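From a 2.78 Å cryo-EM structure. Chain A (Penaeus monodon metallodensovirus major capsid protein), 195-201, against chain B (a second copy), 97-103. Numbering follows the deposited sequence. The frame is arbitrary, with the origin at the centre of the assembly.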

# COMPACT_ATOMS: atom_id res chain seq x y z
N GLY A 195 -37.52 -67.79 -79.72
CA GLY A 195 -38.12 -68.78 -80.59
C GLY A 195 -38.96 -68.18 -81.70
O GLY A 195 -38.62 -68.34 -82.88
N ASP A 196 -40.04 -67.48 -81.36
CA ASP A 196 -40.73 -66.62 -82.31
C ASP A 196 -40.44 -65.14 -82.11
O ASP A 196 -40.90 -64.32 -82.91
CB ASP A 196 -42.24 -66.86 -82.25
CG ASP A 196 -42.65 -68.17 -82.89
OD1 ASP A 196 -41.83 -68.75 -83.64
OD2 ASP A 196 -43.79 -68.62 -82.66
N ASN A 197 -39.69 -64.77 -81.07
CA ASN A 197 -39.55 -63.38 -80.68
C ASN A 197 -38.26 -62.80 -81.22
O ASN A 197 -37.22 -63.47 -81.23
CB ASN A 197 -39.56 -63.23 -79.15
CG ASN A 197 -40.90 -63.53 -78.54
OD1 ASN A 197 -41.93 -63.43 -79.20
ND2 ASN A 197 -40.90 -63.91 -77.27
N ALA A 198 -38.32 -61.56 -81.67
CA ALA A 198 -37.14 -60.80 -82.04
C ALA A 198 -36.83 -59.85 -80.90
O ALA A 198 -37.57 -58.88 -80.67
CB ALA A 198 -37.36 -60.05 -83.35
N ILE A 199 -35.75 -60.12 -80.17
CA ILE A 199 -35.38 -59.30 -79.03
C ILE A 199 -34.89 -57.95 -79.53
O ILE A 199 -34.17 -57.86 -80.52
CB ILE A 199 -34.29 -60.01 -78.21
CG1 ILE A 199 -34.66 -61.45 -77.87
CG2 ILE A 199 -34.00 -59.24 -76.96
CD1 ILE A 199 -35.85 -61.60 -76.99
N ILE A 200 -35.29 -56.89 -78.84
CA ILE A 200 -34.67 -55.58 -79.00
C ILE A 200 -33.48 -55.52 -78.04
O ILE A 200 -33.69 -55.64 -76.82
CB ILE A 200 -35.65 -54.44 -78.71
CG1 ILE A 200 -36.83 -54.49 -79.69
CG2 ILE A 200 -34.96 -53.11 -78.81
CD1 ILE A 200 -36.43 -54.33 -81.12
N PRO A 201 -32.25 -55.34 -78.53
CA PRO A 201 -31.09 -55.51 -77.65
C PRO A 201 -31.08 -54.61 -76.44
O PRO A 201 -30.76 -55.06 -75.34
CB PRO A 201 -29.92 -55.20 -78.59
CG PRO A 201 -30.43 -55.53 -79.93
CD PRO A 201 -31.86 -55.11 -79.92
N GLY B 97 -44.73 -56.29 -79.03
CA GLY B 97 -44.30 -56.96 -80.24
C GLY B 97 -44.85 -58.36 -80.33
O GLY B 97 -46.06 -58.59 -80.24
N THR B 98 -43.95 -59.32 -80.51
CA THR B 98 -44.33 -60.72 -80.63
C THR B 98 -44.56 -61.38 -79.27
O THR B 98 -45.26 -62.39 -79.20
CB THR B 98 -43.27 -61.48 -81.42
OG1 THR B 98 -43.05 -60.81 -82.67
CG2 THR B 98 -43.71 -62.90 -81.73
N TYR B 99 -43.99 -60.81 -78.20
CA TYR B 99 -44.06 -61.44 -76.88
C TYR B 99 -45.49 -61.76 -76.49
O TYR B 99 -45.84 -62.92 -76.27
CB TYR B 99 -43.43 -60.52 -75.84
CG TYR B 99 -41.97 -60.26 -76.05
CD1 TYR B 99 -41.01 -61.09 -75.52
CD2 TYR B 99 -41.56 -59.16 -76.79
CE1 TYR B 99 -39.68 -60.84 -75.71
CE2 TYR B 99 -40.24 -58.90 -76.99
CZ TYR B 99 -39.30 -59.74 -76.45
OH TYR B 99 -37.98 -59.46 -76.66
N GLY B 100 -46.33 -60.73 -76.35
CA GLY B 100 -47.70 -60.94 -75.94
C GLY B 100 -48.44 -61.96 -76.78
O GLY B 100 -49.31 -62.67 -76.27
N LEU B 101 -48.12 -62.04 -78.06
CA LEU B 101 -48.74 -63.03 -78.92
C LEU B 101 -48.14 -64.42 -78.73
O LEU B 101 -48.82 -65.42 -78.97
CB LEU B 101 -48.61 -62.63 -80.39
CG LEU B 101 -49.30 -61.40 -81.00
CD1 LEU B 101 -48.98 -60.11 -80.28
CD2 LEU B 101 -48.92 -61.28 -82.45
N SER B 102 -46.89 -64.49 -78.29
CA SER B 102 -46.12 -65.73 -78.37
C SER B 102 -46.50 -66.72 -77.28
O SER B 102 -46.69 -67.91 -77.56
CB SER B 102 -44.63 -65.42 -78.30
OG SER B 102 -44.28 -64.84 -77.06
N GLY B 103 -46.61 -66.27 -76.04
CA GLY B 103 -46.56 -67.20 -74.93
C GLY B 103 -46.53 -66.48 -73.60
O GLY B 103 -47.05 -65.36 -73.47

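This is a small contact between two capsid protein copies, made by van der Waals packing without a single hydrogen bond across it, in which an extended segment of chain A lies against a short helical turn of chain B and buries 302 Å² in total. A:Asn197 and B:Tyr99 contribute most of that surface. The A:Asn197 side chain, its CA-to-CB bond directed toward chain B, lays its amide over one face of the B:Tyr99 ring, with ND2 3.3 Å from CD1 of the tyrosine. Its OD1 sits 3.1 Å from CG2 of B:Thr98 and 3.5 Å from CB of B:Ser102. The same OD1 lies 3.5 Å from the backbone N of B:Tyr99, but the angle is too poor for a hydrogen bond. The B:Thr98 methyl also meets the backbone of chain A, CG2 lying 3.4 Å from O of A:Asp196. Farther along, A:Ile199 points its CA-to-CB bond away overall, yet the end of its side chain comes nearer the tyrosine: CD1 is 4.0 Å from CZ and a tight 3.0 Å from OH of B:Tyr99. Within chain B, B:Ser102 OG donates to O of B:Tyr99 at 2.6 Å, so its hydroxyl bonds within its own turn.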